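Local coordinates for membrane lipoprotein family protein (Aeropyrum pernix, PDB 4PEV) that probably serves as the solute-binding lipoprotein of an ABC transporter, holding adenosine between its two lobes for uptake into the cell, at residues G167-D172 against G208-Y212; R200-G204 against I407-L411. All coordinates share one frame; numbering follows the deposited sequence.

Contact 1 (G167-D172 against G208-Y212); sequences GIIAAD and GVQYY
Y212 extends trans from its backbone N (chi1 -177°), which carries the ring across to helix 159-181, where D172, its CG likewise trans, turns its carboxylate to meet the phenol. Y212 OH gives a weak hydrogen bond to D172 OD1 at 2.7 Å, the carboxylate and ring planes standing 65° apart. One face of the Y212 ring lies against the helix backbone, with D172 N 3.9 Å above its centre and A171 C nearer the rim. The methyl of A171 also lies against the ring, CB 3.4 Å from Y212 CD2. The backbones are nearest at a pair of glycines, G167 and G208, whose CA atoms are 4.1 Å apart. The segment axes approach to 7.2 Å and cross at -56°. This glycine-to-glycine crossing joins two helices that flank the 186-191 strand in sequence, in the lobe built on the mixed sheet. I168 lies beside it, CG1 3.2 Å from G208 O and CD1 against Y211 CD1, while V209 CG2 rests near G167 O. Both polar ends have further partners: N175 bonds Y212 OH and S374 bonds D172 OD1. L380 of helix 375-389 touches the side chains of I168 and Y212.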
ATOM      1  N   GLY C 167       2.420 -12.188   0.477  1.00 29.50           N
ATOM      2  CA  GLY C 167       3.466 -13.021   1.059  1.00 28.90           C
ATOM      3  C   GLY C 167       3.457 -14.418   0.481  1.00 29.46           C
ATOM      4  O   GLY C 167       4.503 -14.954   0.110  1.00 29.55           O
ATOM      5  N   ILE C 168       2.264 -15.000   0.391  1.00 29.75           N
ATOM      6  CA  ILE C 168       2.073 -16.323  -0.205  1.00 29.41           C
ATOM      7  C   ILE C 168       2.583 -16.324  -1.632  1.00 29.76           C
ATOM      8  O   ILE C 168       3.319 -17.221  -2.022  1.00 30.32           O
ATOM      9  CB  ILE C 168       0.584 -16.748  -0.179  1.00 29.88           C
ATOM     10  CG1 ILE C 168       0.187 -17.189   1.225  1.00 30.05           C
ATOM     11  CG2 ILE C 168       0.296 -17.895  -1.133  1.00 30.90           C
ATOM     12  CD1 ILE C 168      -1.301 -17.102   1.453  1.00 30.67           C
ATOM     13  N   ILE C 169       2.203 -15.310  -2.401  1.00 30.53           N
ATOM     14  CA  ILE C 169       2.598 -15.219  -3.806  1.00 31.35           C
ATOM     15  C   ILE C 169       4.118 -15.132  -3.986  1.00 30.95           C
ATOM     16  O   ILE C 169       4.695 -15.800  -4.853  1.00 32.26           O
ATOM     17  CB  ILE C 169       1.975 -13.987  -4.492  1.00 33.02           C
ATOM     18  CG1 ILE C 169       0.442 -14.076  -4.511  1.00 33.79           C
ATOM     19  CG2 ILE C 169       2.527 -13.826  -5.916  1.00 34.08           C
ATOM     20  CD1 ILE C 169      -0.103 -15.127  -5.457  1.00 35.32           C
ATOM     21  N   ALA C 170       4.756 -14.297  -3.179  1.00 29.16           N
ATOM     22  CA  ALA C 170       6.171 -14.044  -3.326  1.00 28.20           C
ATOM     23  C   ALA C 170       6.961 -15.259  -2.880  1.00 29.13           C
ATOM     24  O   ALA C 170       7.980 -15.589  -3.459  1.00 30.59           O
ATOM     25  CB  ALA C 170       6.565 -12.819  -2.523  1.00 27.77           C
ATOM     26  N   ALA C 171       6.492 -15.932  -1.843  1.00 29.80           N
ATOM     27  CA  ALA C 171       7.118 -17.180  -1.439  1.00 31.27           C
ATOM     28  C   ALA C 171       7.046 -18.185  -2.570  1.00 30.79           C
ATOM     29  O   ALA C 171       7.963 -18.974  -2.759  1.00 32.27           O
ATOM     30  CB  ALA C 171       6.451 -17.753  -0.195  1.00 32.16           C
ATOM     31  N   ASP C 172       5.953 -18.146  -3.317  1.00 30.43           N
ATOM     32  CA  ASP C 172       5.727 -19.108  -4.380  1.00 31.82           C
ATOM     33  C   ASP C 172       6.574 -18.803  -5.586  1.00 30.44           C
ATOM     34  O   ASP C 172       7.116 -19.715  -6.207  1.00 31.41           O
ATOM     35  CB  ASP C 172       4.257 -19.129  -4.794  1.00 33.50           C
ATOM     36  CG  ASP C 172       3.984 -20.122  -5.903  1.00 35.83           C
ATOM     37  OD1 ASP C 172       4.186 -21.354  -5.697  1.00 35.92           O
ATOM     38  OD2 ASP C 172       3.568 -19.657  -6.989  1.00 38.20           O
ATOM     39  N   GLY C 208       2.188 -14.417   5.525  1.00 34.01           N
ATOM     40  CA  GLY C 208       1.885 -15.055   4.247  1.00 33.98           C
ATOM     41  C   GLY C 208       2.997 -15.943   3.724  1.00 34.03           C
ATOM     42  O   GLY C 208       2.730 -16.946   3.089  1.00 33.64           O
ATOM     43  N   VAL C 209       4.244 -15.573   3.983  1.00 35.22           N
ATOM     44  CA  VAL C 209       5.391 -16.373   3.539  1.00 36.38           C
ATOM     45  C   VAL C 209       5.503 -17.641   4.377  1.00 38.22           C
ATOM     46  O   VAL C 209       5.751 -18.717   3.836  1.00 39.79           O
ATOM     47  CB  VAL C 209       6.728 -15.587   3.627  1.00 35.24           C
ATOM     48  CG1 VAL C 209       7.932 -16.519   3.497  1.00 34.34           C
ATOM     49  CG2 VAL C 209       6.778 -14.487   2.572  1.00 34.36           C
ATOM     50  N   GLN C 210       5.345 -17.507   5.695  1.00 39.16           N
ATOM     51  CA  GLN C 210       5.435 -18.655   6.591  1.00 39.72           C
ATOM     52  C   GLN C 210       4.279 -19.597   6.356  1.00 41.25           C
ATOM     53  O   GLN C 210       4.441 -20.810   6.471  1.00 44.56           O
ATOM     54  CB  GLN C 210       5.429 -18.222   8.049  1.00 41.08           C
ATOM     55  CG  GLN C 210       6.645 -17.425   8.484  1.00 41.70           C
ATOM     56  CD  GLN C 210       7.911 -18.243   8.423  1.00 41.46           C
ATOM     57  OE1 GLN C 210       8.321 -18.668   7.353  1.00 43.01           O
ATOM     58  NE2 GLN C 210       8.535 -18.466   9.569  1.00 41.65           N
ATOM     59  N   TYR C 211       3.117 -19.036   6.026  1.00 39.13           N
ATOM     60  CA  TYR C 211       1.936 -19.826   5.721  1.00 39.00           C
ATOM     61  C   TYR C 211       2.269 -20.725   4.545  1.00 38.39           C
ATOM     62  O   TYR C 211       2.122 -21.940   4.621  1.00 40.34           O
ATOM     63  CB  TYR C 211       0.769 -18.900   5.394  1.00 40.69           C
ATOM     64  CG  TYR C 211      -0.602 -19.540   5.255  1.00 42.74           C
ATOM     65  CD1 TYR C 211      -1.030 -20.051   4.032  1.00 44.79           C
ATOM     66  CD2 TYR C 211      -1.491 -19.578   6.328  1.00 43.94           C
ATOM     67  CE1 TYR C 211      -2.290 -20.604   3.886  1.00 45.83           C
ATOM     68  CE2 TYR C 211      -2.755 -20.127   6.191  1.00 46.08           C
ATOM     69  CZ  TYR C 211      -3.147 -20.637   4.965  1.00 48.07           C
ATOM     70  OH  TYR C 211      -4.397 -21.195   4.805  1.00 54.08           O
ATOM     71  N   TYR C 212       2.757 -20.116   3.472  1.00 37.57           N
ATOM     72  CA  TYR C 212       3.184 -20.844   2.287  1.00 35.65           C
ATOM     73  C   TYR C 212       4.190 -21.923   2.647  1.00 36.56           C
ATOM     74  O   TYR C 212       3.969 -23.077   2.355  1.00 35.45           O
ATOM     75  CB  TYR C 212       3.792 -19.889   1.271  1.00 34.18           C
ATOM     76  CG  TYR C 212       4.181 -20.572   0.000  1.00 33.88           C
ATOM     77  CD1 TYR C 212       3.249 -20.816  -0.988  1.00 32.93           C
ATOM     78  CD2 TYR C 212       5.482 -20.998  -0.204  1.00 34.71           C
ATOM     79  CE1 TYR C 212       3.606 -21.451  -2.159  1.00 33.31           C
ATOM     80  CE2 TYR C 212       5.852 -21.638  -1.375  1.00 34.23           C
ATOM     81  CZ  TYR C 212       4.911 -21.861  -2.347  1.00 33.01           C
ATOM     82  OH  TYR C 212       5.287 -22.489  -3.510  1.00 32.42           O
TER

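Contact 2 (R200-G204 against I407-L411); sequences RFHIG and IIEEL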
ATOM      1  N   ARG C 200       1.624  -3.396   9.982  1.00 32.09           N
ATOM      2  CA  ARG C 200       0.602  -4.305   9.485  1.00 31.89           C
ATOM      3  C   ARG C 200       1.001  -4.988   8.178  1.00 32.28           C
ATOM      4  O   ARG C 200       0.725  -6.179   7.996  1.00 31.88           O
ATOM      5  CB  ARG C 200      -0.729  -3.575   9.322  1.00 32.14           C
ATOM      6  CG  ARG C 200      -1.267  -3.064  10.644  1.00 33.53           C
ATOM      7  CD  ARG C 200      -2.748  -2.715  10.604  1.00 35.59           C
ATOM      8  NE  ARG C 200      -2.991  -1.355  10.145  1.00 36.68           N
ATOM      9  CZ  ARG C 200      -2.680  -0.271  10.839  1.00 37.84           C
ATOM     10  NH1 ARG C 200      -2.097  -0.382  12.030  1.00 37.86           N
ATOM     11  NH2 ARG C 200      -2.950   0.931  10.338  1.00 39.77           N
ATOM     12  N   PHE C 201       1.643  -4.239   7.278  1.00 30.79           N
ATOM     13  CA  PHE C 201       2.181  -4.821   6.045  1.00 29.47           C
ATOM     14  C   PHE C 201       3.181  -5.896   6.419  1.00 28.67           C
ATOM     15  O   PHE C 201       3.044  -7.036   5.999  1.00 26.52           O
ATOM     16  CB  PHE C 201       2.874  -3.775   5.139  1.00 28.77           C
ATOM     17  CG  PHE C 201       1.928  -2.987   4.260  1.00 29.19           C
ATOM     18  CD1 PHE C 201       1.340  -3.568   3.149  1.00 29.56           C
ATOM     19  CD2 PHE C 201       1.638  -1.649   4.532  1.00 29.15           C
ATOM     20  CE1 PHE C 201       0.481  -2.836   2.331  1.00 29.75           C
ATOM     21  CE2 PHE C 201       0.776  -0.920   3.724  1.00 28.72           C
ATOM     22  CZ  PHE C 201       0.201  -1.511   2.619  1.00 29.06           C
ATOM     23  N   HIS C 202       4.178  -5.518   7.221  1.00 29.46           N
ATOM     24  CA  HIS C 202       5.253  -6.427   7.591  1.00 30.39           C
ATOM     25  C   HIS C 202       4.675  -7.708   8.156  1.00 31.41           C
ATOM     26  O   HIS C 202       4.913  -8.788   7.621  1.00 35.79           O
ATOM     27  CB  HIS C 202       6.204  -5.791   8.601  1.00 30.57           C
ATOM     28  CG  HIS C 202       7.429  -6.607   8.865  1.00 31.43           C
ATOM     29  ND1 HIS C 202       8.397  -6.218   9.763  1.00 32.12           N
ATOM     30  CD2 HIS C 202       7.847  -7.791   8.354  1.00 32.86           C
ATOM     31  CE1 HIS C 202       9.366  -7.120   9.786  1.00 32.33           C
ATOM     32  NE2 HIS C 202       9.053  -8.088   8.946  1.00 33.68           N
ATOM     33  N   ILE C 203       3.899  -7.592   9.220  1.00 30.17           N
ATOM     34  CA  ILE C 203       3.272  -8.757   9.835  1.00 29.50           C
ATOM     35  C   ILE C 203       2.524  -9.619   8.827  1.00 27.44           C
ATOM     36  O   ILE C 203       2.632 -10.828   8.863  1.00 28.37           O
ATOM     37  CB  ILE C 203       2.295  -8.330  10.952  1.00 30.18           C
ATOM     38  CG1 ILE C 203       3.084  -7.913  12.192  1.00 30.43           C
ATOM     39  CG2 ILE C 203       1.302  -9.441  11.280  1.00 30.47           C
ATOM     40  CD1 ILE C 203       2.236  -7.208  13.224  1.00 31.11           C
ATOM     41  N   GLY C 204       1.749  -9.006   7.951  1.00 25.89           N
ATOM     42  CA  GLY C 204       0.952  -9.770   7.000  1.00 26.45           C
ATOM     43  C   GLY C 204       1.804 -10.453   5.950  1.00 26.98           C
ATOM     44  O   GLY C 204       1.493 -11.552   5.505  1.00 29.44           O
ATOM     45  N   ILE C 407       5.644 -10.006  17.735  1.00 41.22           N
ATOM     46  CA  ILE C 407       4.899 -10.771  16.727  1.00 40.16           C
ATOM     47  C   ILE C 407       5.832 -11.272  15.607  1.00 39.46           C
ATOM     48  O   ILE C 407       5.682 -12.395  15.130  1.00 41.28           O
ATOM     49  CB  ILE C 407       3.732  -9.970  16.114  1.00 40.16           C
ATOM     50  CG1 ILE C 407       2.634  -9.746  17.165  1.00 40.63           C
ATOM     51  CG2 ILE C 407       3.156 -10.698  14.896  1.00 39.27           C
ATOM     52  CD1 ILE C 407       1.477  -8.866  16.717  1.00 39.63           C
ATOM     53  N   ILE C 408       6.797 -10.453  15.205  1.00 37.52           N
ATOM     54  CA  ILE C 408       7.768 -10.859  14.203  1.00 38.48           C
ATOM     55  C   ILE C 408       8.701 -11.981  14.698  1.00 40.91           C
ATOM     56  O   ILE C 408       8.949 -12.929  13.949  1.00 39.51           O
ATOM     57  CB  ILE C 408       8.603  -9.650  13.711  1.00 38.32           C
ATOM     58  CG1 ILE C 408       7.686  -8.585  13.091  1.00 37.67           C
ATOM     59  CG2 ILE C 408       9.697 -10.089  12.732  1.00 37.39           C
ATOM     60  CD1 ILE C 408       6.790  -9.094  11.985  1.00 38.06           C
ATOM     61  N   GLU C 409       9.225 -11.875  15.929  1.00 44.60           N
ATOM     62  CA  GLU C 409      10.014 -12.970  16.547  1.00 47.61           C
ATOM     63  C   GLU C 409       9.280 -14.305  16.420  1.00 45.60           C
ATOM     64  O   GLU C 409       9.874 -15.337  16.076  1.00 41.43           O
ATOM     65  CB  GLU C 409      10.260 -12.715  18.040  1.00 54.10           C
ATOM     66  CG  GLU C 409      11.460 -11.838  18.394  1.00 63.09           C
ATOM     67  CD  GLU C 409      11.462 -11.386  19.870  1.00 72.75           C
ATOM     68  OE1 GLU C 409      11.201 -12.213  20.787  1.00 73.70           O
ATOM     69  OE2 GLU C 409      11.723 -10.186  20.121  1.00 73.25           O
ATOM     70  N   GLU C 410       7.979 -14.250  16.702  1.00 44.28           N
ATOM     71  CA  GLU C 410       7.115 -15.419  16.732  1.00 46.89           C
ATOM     72  C   GLU C 410       6.835 -15.964  15.348  1.00 43.59           C
ATOM     73  O   GLU C 410       6.875 -17.169  15.146  1.00 42.69           O
ATOM     74  CB  GLU C 410       5.779 -15.083  17.423  1.00 51.38           C
ATOM     75  CG  GLU C 410       5.890 -14.730  18.907  1.00 52.66           C
ATOM     76  CD  GLU C 410       6.594 -15.806  19.719  1.00 54.89           C
ATOM     77  OE1 GLU C 410       6.304 -17.012  19.514  1.00 54.88           O
ATOM     78  OE2 GLU C 410       7.444 -15.441  20.558  1.00 56.35           O
ATOM     79  N   LEU C 411       6.528 -15.080  14.404  1.00 44.01           N
ATOM     80  CA  LEU C 411       6.359 -15.475  12.995  1.00 42.81           C
ATOM     81  C   LEU C 411       7.655 -16.004  12.382  1.00 41.67           C
ATOM     82  O   LEU C 411       7.633 -16.994  11.661  1.00 39.89           O
ATOM     83  CB  LEU C 411       5.841 -14.309  12.164  1.00 42.10           C
ATOM     84  CG  LEU C 411       4.400 -13.910  12.454  1.00 43.33           C
ATOM     85  CD1 LEU C 411       3.975 -12.790  11.522  1.00 46.06           C
ATOM     86  CD2 LEU C 411       3.467 -15.087  12.292  1.00 42.95           C
TER
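The imidazole of H202 offers one face to I408, whose CD1 methyl stands 3.8 Å from the ring centroid and just 3° off the ring normal, a CH-pi contact over the middle of the ring. I408 CG1 comes near CE1 and ND1 of the same ring, and the two side chains cross at about a right angle. At the rim, ND1 is hydrogen-bonded to the hydroxyl of Y404, one turn earlier on the helix of I408. The rings of W224 and H202 are stacked. Replacing H202 by an alanine is likely to leave the I408 methyl without the ring it sits over, and Y404 and W224 without this partner. I203 lies beside the histidine. Its CG1, set next to the backbone N and anti to the carbonyl carbon (chi1 -76°), approaches I407 CG2 and I408 CD1, each at 3.9 Å, so that the I408 methyl touches both H202 and I203. Further out, I203 CD1 meets I407 CD1, also at 3.9 Å. L411 CD1 comes within 3.6 Å of the I203 carbonyl O. Across the two segments the contact is made of apolar and CH-pi contacts between nearly parallel helices. The segment axes are inclined by 15° and approach no closer than 10.6 Å, a spacing spanned by the isoleucines, L411 and H202. The next turn of helix 196-214 adds L206, which touches I408 and L411. Helix 401-412, near the C terminus, thus covers the side of helix 196-214 that carries H202 and I203, while F201 of the latter helix reaches adenosine, touching Y252 and V254 of strand 248-254 and A163 of helix 159-181.

How the contacts relate
From the N terminus the chain first passes 167-172 on helix 159-181, runs through strand 186-191 and enters helix 196-214, meeting 200-204 before 208-212. Contact 1 therefore closes a short loop of 35 intervening residues, joining the helices before and after this strand of the mixed sheet. Contact 2 waits for the chain to return after 202 residues, bringing its last helix, 401-412, onto the second of them. The two loops cross, since 200-204 lies inside the first and 407-411 outside it. Helix 196-214 is the shared element, with the contact centres about 13 Å apart. A probable hydrogen bond from Q210 NE2 to L411 O (2.7 Å) links the two directly.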